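Local coordinates for uronate isomerase (Caulobacter crescentus, PDB 2Q01), which catalyses the isomerisation of D-glucuronate to D-fructuronate and of D-galacturonate to D-tagaturonate in pentose and glucuronate interconversion, at residues V32-I38 and H429-R433; I38-T44 and E166-T171; G246-S250 and A469-D473; A407-N411 and L457-L461. All coordinates share one frame; numbering follows the deposited sequence.

Contact 1: V32-I38 and H429-R433; sequences VKDLPII and HDVAR
Arg433 reaches from helix 425-445 into the turn ahead of strand 37-39 and gives its two terminal nitrogens to backbone carbonyls. Arg433 NH1 donates to Leu35 O (3.0 Å, N-H...O angle 154°), which lies near the guanidinium plane. Arg433 NH2 adds two weak, bent bonds, one to the same Leu35 O and one to Pro36 O (3.1 Å). One good bond and two weak ones, to two neighbouring carbonyls, limit the turning of the guanidinium at the end of the type I turn Val32 to Leu35. The side chain gets there extended from CG to NE, with CG anti to the carbonyl carbon (chi1 -68°). One helical turn earlier, His429 NE2 donates to Ile38 O at 3.1 Å, meeting that carbonyl from above its plane. His429 ND1 is held more weakly by Ile425 O of the preceding turn, which fixes the ring's rotation. Ile37 CG2 sits over one face, 3.5 Å from the His429 ring centroid and 7° off the normal, a CH-pi contact. A water donates to both Lys33 O and Asp430 OD2, bridging the turn to the helix. Val32 CG1 packs on the aliphatic part of Arg433, 3.7 Å from Arg433 CG. Phe415 meets the His429 ring edge-to-face. The contact joins the first strand of the parallel sheet to helix 425-445, with Thr462 of helix 451-469 touching both Val32 and Arg433.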
# COMPACT_ATOMS: atom_id res chain seq x y z
N VAL B 32 -9.98 29.93 0.60
CA VAL B 32 -10.05 29.14 -0.62
C VAL B 32 -11.48 28.68 -1.01
O VAL B 32 -11.75 28.42 -2.19
CB VAL B 32 -9.01 27.97 -0.50
CG1 VAL B 32 -9.60 26.62 -0.77
CG2 VAL B 32 -7.79 28.26 -1.35
N LYS B 33 -12.39 28.66 -0.03
CA LYS B 33 -13.75 28.11 -0.20
C LYS B 33 -14.64 28.78 -1.24
O LYS B 33 -15.57 28.16 -1.77
CB LYS B 33 -14.50 28.05 1.14
CG LYS B 33 -14.91 29.39 1.74
CD LYS B 33 -15.48 29.21 3.13
CE LYS B 33 -15.49 30.53 3.90
NZ LYS B 33 -15.49 30.31 5.38
N ASP B 34 -14.34 30.04 -1.53
CA ASP B 34 -15.17 30.86 -2.40
C ASP B 34 -14.47 31.23 -3.70
O ASP B 34 -15.00 32.00 -4.50
CB ASP B 34 -15.62 32.13 -1.66
CG ASP B 34 -16.70 31.85 -0.62
OD1 ASP B 34 -17.69 31.16 -0.96
OD2 ASP B 34 -16.56 32.32 0.53
N LEU B 35 -13.27 30.68 -3.90
CA LEU B 35 -12.56 30.81 -5.18
C LEU B 35 -13.35 30.11 -6.28
O LEU B 35 -14.08 29.14 -6.01
CB LEU B 35 -11.15 30.21 -5.08
CG LEU B 35 -10.05 31.03 -4.41
CD1 LEU B 35 -8.78 30.21 -4.32
CD2 LEU B 35 -9.78 32.33 -5.17
N PRO B 36 -13.23 30.60 -7.53
CA PRO B 36 -13.94 29.94 -8.63
C PRO B 36 -13.50 28.50 -8.84
O PRO B 36 -12.35 28.15 -8.55
CB PRO B 36 -13.58 30.79 -9.86
CG PRO B 36 -13.16 32.12 -9.29
CD PRO B 36 -12.47 31.77 -8.01
N ILE B 37 -14.42 27.67 -9.32
CA ILE B 37 -14.12 26.27 -9.61
C ILE B 37 -13.45 26.13 -10.99
O ILE B 37 -13.97 26.60 -12.00
CB ILE B 37 -15.41 25.41 -9.53
CG1 ILE B 37 -15.88 25.29 -8.08
CG2 ILE B 37 -15.20 24.03 -10.13
CD1 ILE B 37 -17.31 24.84 -7.92
N ILE B 38 -12.28 25.52 -11.00
CA ILE B 38 -11.61 25.16 -12.25
C ILE B 38 -11.68 23.65 -12.41
O ILE B 38 -11.13 22.90 -11.59
CB ILE B 38 -10.16 25.65 -12.31
CG1 ILE B 38 -10.13 27.18 -12.23
CG2 ILE B 38 -9.47 25.17 -13.59
CD1 ILE B 38 -8.82 27.71 -11.75
N HIS B 429 -15.56 19.65 -5.37
CA HIS B 429 -14.51 20.65 -5.21
C HIS B 429 -14.37 21.14 -3.78
O HIS B 429 -13.27 21.45 -3.35
CB HIS B 429 -14.72 21.82 -6.17
CG HIS B 429 -14.05 21.63 -7.49
ND1 HIS B 429 -14.60 20.89 -8.51
CD2 HIS B 429 -12.86 22.07 -7.96
CE1 HIS B 429 -13.79 20.88 -9.55
NE2 HIS B 429 -12.72 21.60 -9.24
N ASP B 430 -15.49 21.21 -3.06
CA ASP B 430 -15.47 21.54 -1.63
C ASP B 430 -14.73 20.50 -0.80
O ASP B 430 -13.95 20.86 0.08
CB ASP B 430 -16.89 21.72 -1.08
CG ASP B 430 -16.90 22.49 0.22
OD1 ASP B 430 -17.08 21.86 1.29
OD2 ASP B 430 -16.71 23.72 0.17
N VAL B 431 -14.97 19.22 -1.09
CA VAL B 431 -14.27 18.10 -0.44
C VAL B 431 -12.76 18.20 -0.69
O VAL B 431 -11.96 18.02 0.23
CB VAL B 431 -14.81 16.73 -0.94
CG1 VAL B 431 -13.94 15.56 -0.48
CG2 VAL B 431 -16.22 16.53 -0.46
N ALA B 432 -12.38 18.50 -1.94
CA ALA B 432 -10.97 18.69 -2.31
C ALA B 432 -10.31 19.78 -1.48
O ALA B 432 -9.20 19.61 -1.00
CB ALA B 432 -10.86 19.02 -3.78
N ARG B 433 -11.02 20.89 -1.32
CA ARG B 433 -10.53 22.05 -0.58
C ARG B 433 -10.37 21.82 0.93
O ARG B 433 -9.41 22.30 1.52
CB ARG B 433 -11.41 23.26 -0.88
CG ARG B 433 -11.26 23.73 -2.33
CD ARG B 433 -12.38 24.66 -2.78
NE ARG B 433 -12.18 25.01 -4.19
CZ ARG B 433 -12.77 26.02 -4.82
NH1 ARG B 433 -13.63 26.82 -4.19
NH2 ARG B 433 -12.50 26.23 -6.10
O HOH W 1 -15.91 25.19 -1.95

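Contact 2: I38-T44 and E166-T171; sequences ISPHGHT and ETLATT
Two neighbouring parallel strands, 37-39 and 165-169, pair here in the core of the TIM-barrel-type fold, and the loops that follow them stay in touch. Ser39 bonds in both directions: Ser39 N donates to Thr167 O (2.9 Å), and Ser39 O accepts from Ala169 N (3.0 Å), nearly along the C=O axis. Ile38 and Thr167 put their side chains on one face of the sheet, Ser39 and Leu168 on the other. There Ser39 OG, 3.6 Å from Leu168 CD1, is hydrogen-bonded to Asp417 OD1. Beyond this ladder Ala169 CB packs against Pro40 O at 3.4 Å, and Ala169 O accepts a hydrogen bond from a water, which in turn accepts one from Thr44 N. Thr171 OG1 donates to Gly42 O (2.8 Å), tilted from the carbonyl plane; the hydroxyl lies anti to the carbonyl carbon of its own residue (chi1 -55°) and also over one face of the His43 ring. Thr170 CG2 fits 3.4 Å from Thr44 O and 3.6 Å from Thr44 OG1, while Thr170 OG1 bonds to Glu172 and His181. His41 stacks on His309 and makes a weak bond to Asp251. A His-x-His sequence just after the first barrel strand is a signature of the metallo-dependent hydrolase superfamily; His41-Gly42-His43 fits it, consistent with the active-site end of the barrel, although no metal is seen there.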
# COMPACT_ATOMS: atom_id res chain seq x y z
N ILE B 38 -12.28 25.52 -11.00
CA ILE B 38 -11.61 25.16 -12.25
C ILE B 38 -11.68 23.65 -12.41
O ILE B 38 -11.13 22.90 -11.59
CB ILE B 38 -10.16 25.65 -12.31
CG1 ILE B 38 -10.13 27.18 -12.23
CG2 ILE B 38 -9.47 25.17 -13.59
CD1 ILE B 38 -8.82 27.71 -11.75
N SER B 39 -12.36 23.22 -13.46
CA SER B 39 -12.67 21.82 -13.67
C SER B 39 -12.12 21.33 -15.02
O SER B 39 -12.87 21.22 -16.00
CB SER B 39 -14.18 21.61 -13.56
OG SER B 39 -14.52 20.25 -13.67
N PRO B 40 -10.81 21.01 -15.07
CA PRO B 40 -10.12 20.83 -16.34
C PRO B 40 -10.24 19.44 -16.98
O PRO B 40 -9.76 19.24 -18.10
CB PRO B 40 -8.67 21.14 -15.97
CG PRO B 40 -8.55 20.78 -14.52
CD PRO B 40 -9.93 20.75 -13.92
N HIS B 41 -10.89 18.50 -16.29
CA HIS B 41 -11.22 17.20 -16.86
C HIS B 41 -12.52 16.65 -16.30
O HIS B 41 -12.65 16.45 -15.09
CB HIS B 41 -10.08 16.19 -16.63
CG HIS B 41 -10.32 14.86 -17.28
ND1 HIS B 41 -10.57 13.72 -16.55
CD2 HIS B 41 -10.37 14.50 -18.58
CE1 HIS B 41 -10.75 12.70 -17.38
NE2 HIS B 41 -10.63 13.15 -18.62
N GLY B 42 -13.48 16.39 -17.19
CA GLY B 42 -14.78 15.86 -16.78
C GLY B 42 -15.64 15.34 -17.92
O GLY B 42 -15.25 15.41 -19.09
N HIS B 43 -16.83 14.85 -17.56
CA HIS B 43 -17.70 14.15 -18.51
C HIS B 43 -19.14 14.67 -18.56
O HIS B 43 -20.07 13.89 -18.78
CB HIS B 43 -17.69 12.65 -18.22
CG HIS B 43 -16.34 12.02 -18.36
ND1 HIS B 43 -15.87 11.53 -19.55
CD2 HIS B 43 -15.36 11.81 -17.45
CE1 HIS B 43 -14.65 11.04 -19.38
NE2 HIS B 43 -14.32 11.20 -18.11
N THR B 44 -19.32 15.97 -18.37
CA THR B 44 -20.65 16.58 -18.52
C THR B 44 -20.99 16.71 -20.01
O THR B 44 -20.09 16.75 -20.86
CB THR B 44 -20.77 17.96 -17.82
OG1 THR B 44 -19.89 18.91 -18.43
CG2 THR B 44 -20.46 17.85 -16.32
N GLU B 166 -15.47 28.68 -13.34
CA GLU B 166 -14.67 29.49 -14.24
C GLU B 166 -14.44 28.75 -15.55
O GLU B 166 -14.69 29.30 -16.62
CB GLU B 166 -13.35 29.85 -13.58
CG GLU B 166 -12.50 30.78 -14.42
CD GLU B 166 -11.60 31.65 -13.60
OE1 GLU B 166 -10.38 31.61 -13.85
OE2 GLU B 166 -12.10 32.38 -12.71
N THR B 167 -13.97 27.51 -15.45
CA THR B 167 -13.69 26.65 -16.59
C THR B 167 -14.30 25.27 -16.36
O THR B 167 -14.14 24.71 -15.27
CB THR B 167 -12.16 26.50 -16.80
OG1 THR B 167 -11.58 27.79 -17.05
CG2 THR B 167 -11.83 25.56 -17.96
N LEU B 168 -15.01 24.76 -17.36
CA LEU B 168 -15.49 23.38 -17.34
C LEU B 168 -15.09 22.70 -18.64
O LEU B 168 -15.41 23.18 -19.72
CB LEU B 168 -17.01 23.34 -17.17
CG LEU B 168 -17.73 21.99 -17.09
CD1 LEU B 168 -17.25 21.17 -15.91
CD2 LEU B 168 -19.23 22.20 -17.00
N ALA B 169 -14.39 21.57 -18.53
CA ALA B 169 -14.02 20.80 -19.71
C ALA B 169 -14.87 19.54 -19.85
O ALA B 169 -15.12 18.83 -18.87
CB ALA B 169 -12.53 20.44 -19.69
N THR B 170 -15.33 19.28 -21.07
CA THR B 170 -16.00 18.03 -21.40
C THR B 170 -15.03 17.13 -22.19
O THR B 170 -13.92 17.55 -22.50
CB THR B 170 -17.30 18.29 -22.19
OG1 THR B 170 -16.98 18.67 -23.53
CG2 THR B 170 -18.12 19.41 -21.55
N THR B 171 -15.45 15.91 -22.51
CA THR B 171 -14.54 14.95 -23.16
C THR B 171 -15.16 14.31 -24.40
O THR B 171 -16.16 13.59 -24.31
CB THR B 171 -14.07 13.87 -22.15
OG1 THR B 171 -13.47 14.51 -21.01
CG2 THR B 171 -13.05 12.95 -22.77
O HOH W 2 -17.35 18.27 -17.65
O HOH W 3 -18.47 14.75 -22.56

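Contact 3: G246-S250 and A469-D473; sequences GATSS and AYKLD
Thr248 points its side chain at the C-terminal end of helix 451-469, which closes in a Schellman motif with Lys471, at positive phi, as its C-prime residue. Thr248 CB already lies 3.1 Å from Tyr470 O. At the first branch Thr248 OG1 donates to Tyr470 O at 2.8 Å, 21° out of the carbonyl plane; the hydroxyl is set between the backbone N and the carbonyl carbon of its own residue (chi1 60°). Thr248 OG1 also touches Leu472 CD1, the two side chains crossing at about a right angle. The polar bond ties the residue just ahead of strand 249-252 to the peptide that follows the last helical turn. Strand 305-308 lies beside both partners: Thr248 and Ser250 bond to Val305 through their backbones, and the side chain of Lys471 touches Val305 as it turns its amine away to Gly303 O. The two branches of the threonine together touch all three residues from Tyr470 to Leu472, the second branch ending with Thr248 CG2 at 3.7 Å from Lys471 O.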
# COMPACT_ATOMS: atom_id res chain seq x y z
N GLY B 246 -11.37 25.32 -27.85
CA GLY B 246 -10.90 25.73 -26.53
C GLY B 246 -10.09 24.71 -25.75
O GLY B 246 -9.63 25.01 -24.64
N ALA B 247 -9.90 23.52 -26.32
CA ALA B 247 -9.14 22.45 -25.67
C ALA B 247 -7.69 22.81 -25.40
O ALA B 247 -7.04 23.48 -26.21
CB ALA B 247 -9.20 21.16 -26.48
N THR B 248 -7.21 22.39 -24.24
CA THR B 248 -5.81 22.56 -23.87
C THR B 248 -5.21 21.20 -23.51
O THR B 248 -4.00 21.09 -23.29
CB THR B 248 -5.66 23.50 -22.64
OG1 THR B 248 -6.37 22.96 -21.52
CG2 THR B 248 -6.18 24.91 -22.94
N SER B 249 -6.06 20.18 -23.49
CA SER B 249 -5.63 18.86 -23.05
C SER B 249 -6.08 17.71 -23.93
O SER B 249 -7.04 17.82 -24.70
CB SER B 249 -6.08 18.63 -21.60
OG SER B 249 -5.48 17.46 -21.07
N SER B 250 -5.37 16.59 -23.83
CA SER B 250 -5.80 15.34 -24.45
C SER B 250 -5.91 14.29 -23.34
O SER B 250 -5.34 14.46 -22.26
CB SER B 250 -4.84 14.91 -25.57
OG SER B 250 -3.78 14.13 -25.08
N ALA B 469 -0.92 24.34 -15.21
CA ALA B 469 -0.72 22.98 -15.72
C ALA B 469 -1.55 22.68 -16.95
O ALA B 469 -1.08 22.00 -17.87
CB ALA B 469 -1.01 21.97 -14.63
N TYR B 470 -2.77 23.21 -16.97
CA TYR B 470 -3.69 23.02 -18.09
C TYR B 470 -3.71 24.20 -19.05
O TYR B 470 -4.64 24.33 -19.84
CB TYR B 470 -5.10 22.72 -17.58
CG TYR B 470 -5.23 21.34 -17.01
CD1 TYR B 470 -5.01 21.10 -15.66
CD2 TYR B 470 -5.56 20.26 -17.83
CE1 TYR B 470 -5.11 19.81 -15.14
CE2 TYR B 470 -5.66 18.98 -17.32
CZ TYR B 470 -5.44 18.76 -15.98
OH TYR B 470 -5.56 17.49 -15.48
N LYS B 471 -2.70 25.06 -18.96
CA LYS B 471 -2.50 26.21 -19.86
C LYS B 471 -3.76 27.07 -20.04
O LYS B 471 -4.12 27.48 -21.15
CB LYS B 471 -1.91 25.75 -21.20
CG LYS B 471 -0.58 25.00 -21.09
CD LYS B 471 -0.15 24.42 -22.43
CE LYS B 471 1.21 23.73 -22.34
NZ LYS B 471 1.74 23.32 -23.68
N LEU B 472 -4.43 27.33 -18.92
CA LEU B 472 -5.70 28.04 -18.87
C LEU B 472 -5.54 29.55 -18.64
O LEU B 472 -6.53 30.25 -18.40
CB LEU B 472 -6.58 27.42 -17.78
CG LEU B 472 -7.75 26.49 -18.13
CD1 LEU B 472 -7.56 25.79 -19.45
CD2 LEU B 472 -7.92 25.47 -17.03
N ASP B 473 -4.30 30.03 -18.73
CA ASP B 473 -3.97 31.42 -18.43
C ASP B 473 -4.40 32.42 -19.50
O ASP B 473 -4.50 33.62 -19.22
CB ASP B 473 -2.47 31.55 -18.13
CG ASP B 473 -2.09 31.00 -16.76
OD1 ASP B 473 -0.96 30.46 -16.63
OD2 ASP B 473 -2.90 31.10 -15.82

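Contact 4: A407-N411 and L457-L461; sequences AGFYN and LIVDL. With K (potassium ion), chain E.
Leu457 fits its two methyls against a pair of aromatic side chains from the loop after helix 393-407. Leu457 CD1 approaches the Phe409 ring off-centre, 3.6 Å from Phe409 CD2, in a CH-pi contact whose line to the centroid leans 30° from the normal. Leu457 CD2 touches both residues, 3.7 Å from Phe409 CB and 3.4 Å from Tyr410 OH. One helical turn on, Leu461 CD1 meets the other rim of the phenyl at Phe409 CD1 (4.0 Å), so that the ring bridges two successive turns of helix 451-469. Asp460 OD2 stands at the edge of the Tyr410 ring, 3.8 Å from Tyr410 CE2, with the carboxylate and ring planes 75° apart; Asp460 OD1 is bonded to Asn464. The packing, largely apolar, sets the loop after helix 393-407, which Gly408 opens at positive phi, on helix 451-469 at the outer side of the TIM-barrel-type fold. The loop then runs to the potassium site. Asn411 OD1 binds the potassium ion at 2.7 Å, while Asn411 ND2 donates to Ala407 O (2.6 Å), on a lone pair in the carbonyl plane, which fixes the amide's flip. A water and the carbonyl oxygens of Ala375, Tyr378 and Leu381 also bind the ion, as does Ser75 O of the second subunit. Tyr108 of that subunit packs edge-to-face with Tyr410, and Gln76 of the second subunit donates to Asn411 OD1.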
# COMPACT_ATOMS: atom_id res chain seq x y z
N ALA B 407 7.69 14.21 -4.89
CA ALA B 407 7.26 15.08 -5.98
C ALA B 407 7.10 16.54 -5.55
O ALA B 407 7.24 17.45 -6.37
CB ALA B 407 5.96 14.56 -6.60
N GLY B 408 6.83 16.78 -4.28
CA GLY B 408 6.49 18.11 -3.82
C GLY B 408 5.07 18.43 -4.20
O GLY B 408 4.31 17.54 -4.58
N PHE B 409 4.71 19.71 -4.10
CA PHE B 409 3.37 20.17 -4.45
C PHE B 409 3.30 20.68 -5.88
O PHE B 409 2.23 20.68 -6.50
CB PHE B 409 2.92 21.28 -3.51
CG PHE B 409 2.63 20.81 -2.11
CD1 PHE B 409 1.41 20.22 -1.80
CD2 PHE B 409 3.57 20.98 -1.10
CE1 PHE B 409 1.13 19.80 -0.50
CE2 PHE B 409 3.30 20.57 0.20
CZ PHE B 409 2.08 19.98 0.50
N TYR B 410 4.43 21.12 -6.40
CA TYR B 410 4.47 21.87 -7.65
C TYR B 410 4.63 20.95 -8.85
O TYR B 410 4.61 21.39 -10.00
CB TYR B 410 5.56 22.94 -7.58
CG TYR B 410 5.31 23.93 -6.46
CD1 TYR B 410 5.90 23.76 -5.21
CD2 TYR B 410 4.45 25.01 -6.64
CE1 TYR B 410 5.66 24.65 -4.17
CE2 TYR B 410 4.21 25.91 -5.61
CZ TYR B 410 4.81 25.72 -4.38
OH TYR B 410 4.58 26.60 -3.35
N ASN B 411 4.78 19.65 -8.55
CA ASN B 411 4.73 18.57 -9.53
C ASN B 411 3.37 17.89 -9.55
O ASN B 411 3.22 16.81 -10.12
CB ASN B 411 5.81 17.54 -9.20
CG ASN B 411 7.19 17.97 -9.65
OD1 ASN B 411 7.36 18.45 -10.78
ND2 ASN B 411 8.19 17.75 -8.82
N LEU B 457 0.24 27.84 -0.44
CA LEU B 457 -0.00 26.54 -1.07
C LEU B 457 -1.46 26.21 -1.31
O LEU B 457 -1.79 25.67 -2.35
CB LEU B 457 0.66 25.41 -0.30
CG LEU B 457 2.10 25.18 -0.77
CD1 LEU B 457 2.87 24.31 0.19
CD2 LEU B 457 2.09 24.57 -2.16
N ILE B 458 -2.31 26.54 -0.35
CA ILE B 458 -3.74 26.24 -0.48
C ILE B 458 -4.37 26.96 -1.69
O ILE B 458 -5.15 26.36 -2.43
CB ILE B 458 -4.51 26.47 0.86
CG1 ILE B 458 -5.89 25.81 0.83
CG2 ILE B 458 -4.62 27.94 1.22
CD1 ILE B 458 -5.87 24.33 0.96
N VAL B 459 -3.97 28.21 -1.92
CA VAL B 459 -4.46 29.01 -3.04
C VAL B 459 -3.89 28.52 -4.37
O VAL B 459 -4.60 28.50 -5.38
CB VAL B 459 -4.18 30.53 -2.81
CG1 VAL B 459 -4.78 31.38 -3.94
CG2 VAL B 459 -4.75 30.98 -1.48
N ASP B 460 -2.62 28.11 -4.36
CA ASP B 460 -1.96 27.55 -5.54
C ASP B 460 -2.63 26.25 -5.96
O ASP B 460 -3.11 26.14 -7.10
CB ASP B 460 -0.47 27.31 -5.27
CG ASP B 460 0.39 28.53 -5.56
OD1 ASP B 460 -0.09 29.47 -6.24
OD2 ASP B 460 1.55 28.55 -5.11
N LEU B 461 -2.69 25.31 -5.03
CA LEU B 461 -3.34 24.01 -5.21
C LEU B 461 -4.77 24.10 -5.75
O LEU B 461 -5.18 23.29 -6.59
CB LEU B 461 -3.34 23.23 -3.89
CG LEU B 461 -2.23 22.21 -3.56
CD1 LEU B 461 -0.85 22.59 -4.05
CD2 LEU B 461 -2.21 21.90 -2.06
K K E . 7.96 17.25 -13.13
O HOH W 4 7.30 19.54 -14.19

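In the fold
Contacts 1 and 2 share Ile38 and strand 37-39: contact 1 holds that strand to helix 425-445, contact 2 pairs it with strand 165-169, and Ile37 O to Glu166 N (2.9 Å), a probable hydrogen bond, joins them. Contact 3, its centre about 10 Å from that of contact 2, packs Tyr470 on Pro40 and Leu472 on Ile38 and Thr167, so the loop after helix 451-469 touches both strand 37-39 and the start of strand 249-252. The same helix carries contact 4, where Ile458 and Val459 lie against Val32 of contact 1. Contact 2 carries His41 and His43, probably at the active-site end of the barrel; the potassium site of contact 4, centres about 20 Å apart, lies away from it at a subunit boundary.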